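Local coordinates for protein putative transcriptional regulator (MarR/EmrR family) (Acinetobacter sp. ADP1, PDB 3NRV) that probably binds DNA as a two-subunit transcription factor of the MarR/EmrR family, reading its target through winged helix-turn-helix domains, at residues S47-A52 with I98-M103; M40-I45 with E79-I84; Q34-G39 with Y108-D113. All blocks are in the same frame, centred on the assembly; numbering follows the deposited sequence.

Contact 1: residues S47-A52 with I98-M103; sequences SVLSSA and INLTEM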
loop_
_atom_site.group_PDB
_atom_site.type_symbol
_atom_site.label_atom_id
_atom_site.label_comp_id
_atom_site.label_asym_id
_atom_site.label_seq_id
_atom_site.Cartn_x
_atom_site.Cartn_y
_atom_site.Cartn_z
ATOM N N SER C 47 -1.993 -13.632 1.406
ATOM C CA SER C 47 -2.514 -13.806 0.058
ATOM C C SER C 47 -1.384 -14.113 -0.941
ATOM O O SER C 47 -1.556 -14.903 -1.877
ATOM C CB SER C 47 -3.338 -12.586 -0.368
ATOM O OG SER C 47 -3.650 -12.658 -1.746
ATOM N N VAL C 48 -0.217 -13.514 -0.729
ATOM C CA VAL C 48 0.946 -13.843 -1.570
ATOM C C VAL C 48 1.391 -15.287 -1.336
ATOM O O VAL C 48 1.632 -16.023 -2.280
ATOM C CB VAL C 48 2.146 -12.892 -1.363
ATOM C CG1 VAL C 48 3.404 -13.432 -2.077
ATOM C CG2 VAL C 48 1.804 -11.509 -1.875
ATOM N N LEU C 49 1.455 -15.706 -0.077
ATOM C CA LEU C 49 1.872 -17.068 0.245
ATOM C C LEU C 49 0.914 -18.120 -0.339
ATOM O O LEU C 49 1.330 -19.221 -0.701
ATOM C CB LEU C 49 2.022 -17.247 1.760
ATOM C CG LEU C 49 3.082 -16.374 2.449
ATOM C CD1 LEU C 49 3.101 -16.589 3.916
ATOM C CD2 LEU C 49 4.454 -16.693 1.865
ATOM N N SER C 50 -0.365 -17.792 -0.470
ATOM C CA SER C 50 -1.290 -18.797 -0.987
ATOM C C SER C 50 -1.107 -18.996 -2.493
ATOM O O SER C 50 -1.535 -20.006 -3.045
ATOM C CB SER C 50 -2.741 -18.404 -0.698
ATOM O OG SER C 50 -3.181 -17.463 -1.656
ATOM N N SER C 51 -0.478 -18.021 -3.149
ATOM C CA SER C 51 -0.466 -17.916 -4.607
ATOM C C SER C 51 0.838 -18.397 -5.204
ATOM O O SER C 51 0.901 -18.789 -6.364
ATOM C CB SER C 51 -0.628 -16.450 -5.031
ATOM O OG SER C 51 -1.935 -15.961 -4.797
ATOM N N ALA C 52 1.899 -18.334 -4.422
ATOM C CA ALA C 52 3.207 -18.517 -5.006
ATOM C C ALA C 52 4.019 -19.563 -4.293
ATOM O O ALA C 52 3.747 -19.939 -3.146
ATOM C CB ALA C 52 3.966 -17.185 -5.067
ATOM N N ILE C 98 9.005 -19.303 3.023
ATOM C CA ILE C 98 7.953 -19.074 4.016
ATOM C C ILE C 98 6.692 -19.786 3.509
ATOM O O ILE C 98 6.320 -19.626 2.340
ATOM C CB ILE C 98 7.661 -17.574 4.177
ATOM C CG1 ILE C 98 8.952 -16.784 4.493
ATOM C CG2 ILE C 98 6.549 -17.331 5.238
ATOM C CD1 ILE C 98 9.590 -17.181 5.831
ATOM N N ASN C 99 6.046 -20.573 4.366
ATOM C CA ASN C 99 4.804 -21.260 3.989
ATOM C C ASN C 99 3.670 -20.996 4.977
ATOM O O ASN C 99 3.902 -20.856 6.175
ATOM C CB ASN C 99 4.993 -22.782 3.951
ATOM C CG ASN C 99 6.052 -23.236 2.969
ATOM O OD1 ASN C 99 6.255 -22.646 1.911
ATOM N ND2 ASN C 99 6.716 -24.322 3.312
ATOM N N LEU C 100 2.438 -20.989 4.478
ATOM C CA LEU C 100 1.269 -20.968 5.360
ATOM C C LEU C 100 1.221 -22.261 6.174
ATOM O O LEU C 100 1.547 -23.324 5.665
ATOM C CB LEU C 100 -0.017 -20.858 4.534
ATOM C CG LEU C 100 -0.202 -19.561 3.745
ATOM C CD1 LEU C 100 -1.386 -19.661 2.797
ATOM C CD2 LEU C 100 -0.378 -18.408 4.723
ATOM N N THR C 101 0.843 -22.179 7.437
ATOM C CA THR C 101 0.537 -23.400 8.178
ATOM C C THR C 101 -0.857 -23.860 7.725
ATOM O O THR C 101 -1.494 -23.202 6.890
ATOM C CB THR C 101 0.480 -23.131 9.659
ATOM O OG1 THR C 101 -0.480 -22.090 9.891
ATOM C CG2 THR C 101 1.870 -22.696 10.199
ATOM N N GLU C 102 -1.341 -24.974 8.267
ATOM C CA GLU C 102 -2.716 -25.382 7.980
ATOM C C GLU C 102 -3.707 -24.293 8.418
ATOM O O GLU C 102 -4.673 -24.012 7.718
ATOM C CB GLU C 102 -3.064 -26.722 8.645
ATOM C CG GLU C 102 -4.342 -27.360 8.087
ATOM C CD GLU C 102 -4.730 -28.662 8.795
ATOM O OE1 GLU C 102 -5.355 -29.534 8.146
ATOM O OE2 GLU C 102 -4.411 -28.812 9.998
HETATM N N MSE C 103 -3.459 -23.669 9.565
HETATM C CA MSE C 103 -4.322 -22.567 10.002
HETATM C C MSE C 103 -4.239 -21.344 9.086
HETATM O O MSE C 103 -5.241 -20.677 8.846
HETATM C CB MSE C 103 -4.050 -22.161 11.453
HETATM C CG MSE C 103 -5.016 -21.087 11.950
HETATM SE SE MSE C 103 -5.028 -20.809 13.901
HETATM C CE MSE C 103 -3.687 -22.114 14.394
HETATM O O HOH W 1 2.262 -21.522 1.634
#
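Leu49 and Leu100 both carry CG beside the backbone N and opposite the carbonyl carbon (chi1 -62° and -65°), with the chain extended beyond CG, and in these shapes the two side chains meet obliquely between helix 40-51 and strand 97-100. CB of Leu49 lies 3.8 Å from CG of Leu100, while the two methyls at the end of Leu49 reach on to Ile98. There CD1 of Leu49 sits 3.8 Å from CG2 of Ile98, and CD2 of Leu49 rests 3.5 Å from the carbonyl O of Ile98. Leu49 thus meets Ile98 with both methyls and Leu100 with CB and CD1. Leu100 splits its own two methyls: CD2 stays with Leu49, whereas CD1 runs along the helix to Ser50, 3.9 Å from its CA.

Polar contact is made through a single water, which accepts from the N of Leu100 at 2.9 Å and gives a weak bond to the O of Leu49. It thereby links a carbonyl near the end of the helix to the strand backbone.

Ile84 of the partner strand and Ile60 of helix 57-64 also pack on Leu49, and Tyr108 of helix 102-122 touches Ser50. The axes of the short segments 47-51 and 98-100 cross at 94° and approach to 7.9 Å. This is part of the core of the winged helix-turn-helix domain expected of this family, in which one face of the two-stranded wing packs on the helix that precedes the helix-turn-helix pair.

Contact 2: residues M40-I45 with E79-I84; sequences MTEWRI and EEKKYI
A gap of 9.7 Å, measured between the CA atoms of Glu42 and Tyr83, is the nearest the two backbones come, and the side chains of Glu42 and Lys81 bridge it: one backbone is the start of helix 40-51, the other the chain turning out of helix 68-80. At that turn Lys82 takes positive phi (69°) in a Schellman motif, and Lys81 stands just before it. Its side chain is extended and carries the ammonium across to the Glu42 carboxylate, the two side chains crossing at about a right angle. The stronger bond runs from NZ of Lys81 to OE2 of Glu42 at 3.0 Å, using the syn lone pair of that oxygen; NZ also makes a weak bond to OE1 of Glu42 at 3.2 Å. The ammonium therefore sits astride the carboxylate, and CE of Lys81 comes within 3.3 Å of OE2 of Glu42.

OE1 of Glu42 has a further partner, accepting from the backbone N of Gly39 at the N-cap position of its own helix. Thr74 of helix 68-80 also touches Glu42.

Held by these two partners, the carboxylate of the buried Glu42 has little freedom to rotate. The ammonium and the nearby helix N-terminus would both be expected to stabilise its negative charge, so the pair is probably ionised, an electrostatic tie between the start of helix 40-51 and the turn that ends helix 68-80.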
loop_
_atom_site.group_PDB
_atom_site.type_symbol
_atom_site.label_atom_id
_atom_site.label_comp_id
_atom_site.label_asym_id
_atom_site.label_seq_id
_atom_site.Cartn_x
_atom_site.Cartn_y
_atom_site.Cartn_z
HETATM N N MSE C 40 -4.070 -5.379 7.591
HETATM C CA MSE C 40 -4.066 -5.389 6.127
HETATM C C MSE C 40 -2.747 -5.960 5.596
HETATM O O MSE C 40 -2.710 -6.727 4.632
HETATM C CB MSE C 40 -4.280 -3.942 5.612
HETATM C CG MSE C 40 -3.987 -3.728 4.100
HETATM SE SE MSE C 40 -5.197 -4.965 3.131
HETATM C CE MSE C 40 -5.297 -4.071 1.401
ATOM N N THR C 41 -1.646 -5.588 6.228
ATOM C CA THR C 41 -0.350 -6.060 5.751
ATOM C C THR C 41 -0.169 -7.561 5.979
ATOM O O THR C 41 0.362 -8.275 5.124
ATOM C CB THR C 41 0.803 -5.239 6.345
ATOM O OG1 THR C 41 0.681 -3.886 5.882
ATOM C CG2 THR C 41 2.151 -5.816 5.902
ATOM N N GLU C 42 -0.635 -8.051 7.121
ATOM C CA GLU C 42 -0.702 -9.501 7.328
ATOM C C GLU C 42 -1.487 -10.191 6.210
ATOM O O GLU C 42 -1.031 -11.202 5.652
ATOM C CB GLU C 42 -1.306 -9.811 8.707
ATOM C CG GLU C 42 -0.308 -9.455 9.811
ATOM C CD GLU C 42 -0.869 -9.580 11.215
ATOM O OE1 GLU C 42 -2.030 -9.213 11.446
ATOM O OE2 GLU C 42 -0.128 -10.041 12.096
ATOM N N TRP C 43 -2.667 -9.658 5.902
ATOM C CA TRP C 43 -3.500 -10.200 4.817
ATOM C C TRP C 43 -2.767 -10.186 3.459
ATOM O O TRP C 43 -2.794 -11.164 2.725
ATOM C CB TRP C 43 -4.858 -9.461 4.699
ATOM C CG TRP C 43 -5.508 -9.805 3.411
ATOM C CD1 TRP C 43 -5.682 -8.999 2.321
ATOM C CD2 TRP C 43 -5.965 -11.108 3.026
ATOM N NE1 TRP C 43 -6.255 -9.720 1.290
ATOM C CE2 TRP C 43 -6.433 -11.009 1.697
ATOM C CE3 TRP C 43 -6.037 -12.335 3.685
ATOM C CZ2 TRP C 43 -6.975 -12.099 1.023
ATOM C CZ3 TRP C 43 -6.576 -13.416 3.007
ATOM C CH2 TRP C 43 -7.035 -13.288 1.692
ATOM N N ARG C 44 -2.114 -9.076 3.122
ATOM C CA ARG C 44 -1.400 -8.998 1.847
ATOM C C ARG C 44 -0.364 -10.120 1.726
ATOM O O ARG C 44 -0.204 -10.746 0.679
ATOM C CB ARG C 44 -0.730 -7.615 1.672
ATOM C CG ARG C 44 -1.740 -6.434 1.615
ATOM C CD ARG C 44 -1.021 -5.080 1.451
ATOM N NE ARG C 44 -0.366 -5.002 0.137
ATOM C CZ ARG C 44 0.641 -4.181 -0.172
ATOM N NH1 ARG C 44 1.139 -3.366 0.742
ATOM N NH2 ARG C 44 1.153 -4.185 -1.406
ATOM N N ILE C 45 0.337 -10.385 2.815
ATOM C CA ILE C 45 1.355 -11.419 2.783
ATOM C C ILE C 45 0.757 -12.832 2.705
ATOM O O ILE C 45 1.215 -13.661 1.929
ATOM C CB ILE C 45 2.294 -11.289 3.985
ATOM C CG1 ILE C 45 3.182 -10.060 3.762
ATOM C CG2 ILE C 45 3.139 -12.536 4.121
ATOM C CD1 ILE C 45 3.999 -9.647 4.975
ATOM N N GLU C 79 4.396 -15.745 12.138
ATOM C CA GLU C 79 4.952 -16.945 12.755
ATOM C C GLU C 79 4.486 -17.089 14.207
ATOM O O GLU C 79 4.121 -18.179 14.634
ATOM C CB GLU C 79 6.484 -16.932 12.711
ATOM C CG GLU C 79 7.100 -18.282 13.077
ATOM C CD GLU C 79 8.603 -18.180 13.375
ATOM O OE1 GLU C 79 9.014 -17.283 14.141
ATOM O OE2 GLU C 79 9.361 -19.016 12.852
ATOM N N GLU C 80 4.515 -15.996 14.959
ATOM C CA GLU C 80 4.057 -15.989 16.357
ATOM C C GLU C 80 2.574 -16.346 16.455
ATOM O O GLU C 80 2.157 -16.990 17.410
ATOM C CB GLU C 80 4.276 -14.615 17.002
ATOM C CG GLU C 80 5.738 -14.257 17.247
ATOM C CD GLU C 80 5.972 -12.753 17.428
ATOM O OE1 GLU C 80 4.999 -12.004 17.688
ATOM O OE2 GLU C 80 7.142 -12.325 17.311
ATOM N N LYS C 81 1.783 -15.900 15.480
ATOM C CA LYS C 81 0.341 -16.183 15.466
ATOM C C LYS C 81 0.029 -17.551 14.878
ATOM O O LYS C 81 -1.138 -17.960 14.807
ATOM C CB LYS C 81 -0.410 -15.105 14.690
ATOM C CG LYS C 81 -0.416 -13.742 15.369
ATOM C CD LYS C 81 -1.070 -12.700 14.471
ATOM C CE LYS C 81 -0.874 -11.292 15.020
ATOM N NZ LYS C 81 -1.897 -10.370 14.450
ATOM N N LYS C 82 1.081 -18.239 14.437
ATOM C CA LYS C 82 1.005 -19.608 13.930
ATOM C C LYS C 82 0.280 -19.712 12.595
ATOM O O LYS C 82 -0.270 -20.776 12.259
ATOM C CB LYS C 82 0.389 -20.558 14.969
ATOM C CG LYS C 82 1.088 -20.513 16.323
ATOM C CD LYS C 82 0.668 -21.673 17.199
ATOM C CE LYS C 82 1.245 -21.538 18.601
ATOM N NZ LYS C 82 2.712 -21.277 18.555
ATOM N N TYR C 83 0.290 -18.614 11.837
ATOM C CA TYR C 83 -0.235 -18.615 10.466
ATOM C C TYR C 83 0.769 -19.036 9.398
ATOM O O TYR C 83 0.386 -19.468 8.296
ATOM C CB TYR C 83 -0.757 -17.225 10.101
ATOM C CG TYR C 83 -2.023 -16.853 10.842
ATOM C CD1 TYR C 83 -3.141 -17.671 10.779
ATOM C CD2 TYR C 83 -2.102 -15.694 11.588
ATOM C CE1 TYR C 83 -4.311 -17.343 11.449
ATOM C CE2 TYR C 83 -3.285 -15.350 12.265
ATOM C CZ TYR C 83 -4.379 -16.185 12.182
ATOM O OH TYR C 83 -5.548 -15.883 12.835
ATOM N N ILE C 84 2.049 -18.841 9.689
ATOM C CA ILE C 84 3.101 -19.214 8.750
ATOM C C ILE C 84 4.178 -19.990 9.474
ATOM O O ILE C 84 4.252 -19.978 10.701
ATOM C CB ILE C 84 3.738 -17.981 8.007
ATOM C CG1 ILE C 84 4.576 -17.111 8.961
ATOM C CG2 ILE C 84 2.671 -17.150 7.324
ATOM C CD1 ILE C 84 6.070 -17.572 9.099
#

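Contact 3: residues Q34-G39 with Y108-D113; sequences QKFGIG and YEVASD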
loop_
_atom_site.group_PDB
_atom_site.type_symbol
_atom_site.label_atom_id
_atom_site.label_comp_id
_atom_site.label_asym_id
_atom_site.label_seq_id
_atom_site.Cartn_x
_atom_site.Cartn_y
_atom_site.Cartn_z
ATOM N N GLN C 34 -11.199 -6.169 12.231
ATOM C CA GLN C 34 -12.482 -6.415 12.891
ATOM C C GLN C 34 -13.094 -7.749 12.496
ATOM O O GLN C 34 -13.787 -8.383 13.292
ATOM C CB GLN C 34 -13.464 -5.277 12.594
ATOM C CG GLN C 34 -13.084 -3.986 13.316
ATOM C CD GLN C 34 -14.125 -2.893 13.168
ATOM O OE1 GLN C 34 -14.977 -2.945 12.279
ATOM N NE2 GLN C 34 -14.052 -1.884 14.039
ATOM N N LYS C 35 -12.846 -8.176 11.263
ATOM C CA LYS C 35 -13.475 -9.375 10.762
ATOM C C LYS C 35 -12.647 -10.634 11.011
ATOM O O LYS C 35 -13.206 -11.705 11.247
ATOM C CB LYS C 35 -13.781 -9.224 9.279
ATOM C CG LYS C 35 -14.728 -10.251 8.739
ATOM C CD LYS C 35 -15.460 -9.702 7.532
ATOM C CE LYS C 35 -16.800 -10.400 7.322
ATOM N NZ LYS C 35 -17.775 -10.103 8.418
ATOM N N PHE C 36 -11.322 -10.510 10.978
ATOM C CA PHE C 36 -10.460 -11.693 10.954
ATOM C C PHE C 36 -9.357 -11.624 11.961
ATOM O O PHE C 36 -8.575 -12.558 12.085
ATOM C CB PHE C 36 -9.859 -11.933 9.543
ATOM C CG PHE C 36 -10.885 -12.327 8.542
ATOM C CD1 PHE C 36 -11.444 -13.594 8.584
ATOM C CD2 PHE C 36 -11.348 -11.423 7.609
ATOM C CE1 PHE C 36 -12.424 -13.956 7.701
ATOM C CE2 PHE C 36 -12.339 -11.774 6.729
ATOM C CZ PHE C 36 -12.879 -13.051 6.770
ATOM N N GLY C 37 -9.265 -10.506 12.662
ATOM C CA GLY C 37 -8.229 -10.352 13.659
ATOM C C GLY C 37 -6.811 -10.223 13.127
ATOM O O GLY C 37 -5.864 -10.478 13.859
ATOM N N ILE C 38 -6.652 -9.827 11.862
ATOM C CA ILE C 38 -5.309 -9.578 11.318
ATOM C C ILE C 38 -5.293 -8.207 10.652
ATOM O O ILE C 38 -6.335 -7.700 10.267
ATOM C CB ILE C 38 -4.924 -10.644 10.263
ATOM C CG1 ILE C 38 -6.005 -10.720 9.179
ATOM C CG2 ILE C 38 -4.764 -12.002 10.912
ATOM C CD1 ILE C 38 -5.607 -11.529 7.959
ATOM N N GLY C 39 -4.123 -7.602 10.520
ATOM C CA GLY C 39 -4.012 -6.329 9.822
ATOM C C GLY C 39 -3.984 -6.497 8.311
ATOM O O GLY C 39 -3.888 -7.620 7.796
ATOM N N TYR C 108 -6.794 -18.118 4.849
ATOM C CA TYR C 108 -6.873 -17.650 3.473
ATOM C C TYR C 108 -8.196 -18.062 2.837
ATOM O O TYR C 108 -8.843 -17.284 2.135
ATOM C CB TYR C 108 -5.700 -18.168 2.631
ATOM C CG TYR C 108 -5.824 -17.721 1.203
ATOM C CD1 TYR C 108 -5.439 -16.442 0.816
ATOM C CD2 TYR C 108 -6.375 -18.568 0.242
ATOM C CE1 TYR C 108 -5.589 -16.017 -0.504
ATOM C CE2 TYR C 108 -6.523 -18.161 -1.071
ATOM C CZ TYR C 108 -6.127 -16.893 -1.442
ATOM O OH TYR C 108 -6.280 -16.515 -2.753
ATOM N N GLU C 109 -8.577 -19.311 3.083
ATOM C CA GLU C 109 -9.805 -19.875 2.550
ATOM C C GLU C 109 -10.987 -18.999 2.956
ATOM O O GLU C 109 -11.773 -18.597 2.112
ATOM C CB GLU C 109 -9.981 -21.303 3.080
ATOM C CG GLU C 109 -11.248 -22.022 2.614
ATOM C CD GLU C 109 -11.409 -23.399 3.274
ATOM O OE1 GLU C 109 -10.498 -23.832 4.029
ATOM O OE2 GLU C 109 -12.449 -24.049 3.043
ATOM N N VAL C 110 -11.096 -18.674 4.242
ATOM C CA VAL C 110 -12.222 -17.857 4.686
ATOM C C VAL C 110 -12.101 -16.354 4.376
ATOM O O VAL C 110 -13.107 -15.706 4.099
ATOM C CB VAL C 110 -12.604 -18.106 6.187
ATOM C CG1 VAL C 110 -12.932 -19.588 6.422
ATOM C CG2 VAL C 110 -11.504 -17.628 7.138
ATOM N N ALA C 111 -10.898 -15.788 4.427
ATOM C CA ALA C 111 -10.753 -14.341 4.220
ATOM C C ALA C 111 -10.729 -13.957 2.741
ATOM O O ALA C 111 -10.994 -12.803 2.395
ATOM C CB ALA C 111 -9.503 -13.799 4.921
ATOM N N SER C 112 -10.406 -14.908 1.864
ATOM C CA SER C 112 -10.314 -14.574 0.443
ATOM C C SER C 112 -11.685 -14.167 -0.112
ATOM O O SER C 112 -11.777 -13.299 -0.973
ATOM C CB SER C 112 -9.679 -15.713 -0.368
ATOM O OG SER C 112 -10.375 -16.926 -0.187
ATOM N N ASP C 113 -12.759 -14.753 0.413
ATOM C CA ASP C 113 -14.106 -14.355 -0.012
ATOM C C ASP C 113 -14.380 -12.875 0.263
ATOM O O ASP C 113 -14.988 -12.173 -0.544
ATOM C CB ASP C 113 -15.149 -15.192 0.712
ATOM C CG ASP C 113 -14.934 -16.670 0.513
ATOM O OD1 ASP C 113 -14.711 -17.072 -0.644
ATOM O OD2 ASP C 113 -14.979 -17.423 1.506
#
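A CH-pi interaction makes the main contact: CB of Ala111 stands over the face of the Phe36 ring, 3.8 Å from its centroid and only 6° off the ring normal. The CA of Ala111 lies over the face as well, 3.6 Å from CZ of Phe36, so both carbons of the alanine meet the ring.

Val110 adds apolar packing beside it. Its CG2, placed between the backbone N and the carbonyl carbon, meets CE1 of Phe36 at 3.8 Å. Contact with the helix backbone is made by CZ of Phe36, which comes 3.8 Å from the carbonyl O of Val110.

Phe36 lies near the end of helix 13-36, and Gly37 follows with positive phi (70°), turning the chain toward Gly39 and the next helix. Leu107 of helix 102-122 also touches Phe36. From the second subunit, Lys6 forms a salt bridge with Asp113. The contact thus brings the end of helix 13-36 against helix 102-122, with Trp43 of helix 40-51 packed on the same alanine.

In the fold
The three contacts lie close together, contact 2 being about 9 Å from contact 1 and 10 Å from contact 3, centre to centre, with contacts 1 and 3 about 13 Å apart. Helix 40-51 gives its start to contact 2 and its end to contact 1, and helix 102-122 serves contacts 1 and 3. Along the chain contact 3 encloses the other two, whose segments alternate. Thr101 of contact 1 meets Lys82 and Tyr83 of contact 2. Contacts 1 and 2 lie within the probable DNA-binding domain, contact 3 joins the two long helices beside it, and Trp43 and Tyr108 link the groups. All three touch the second subunit.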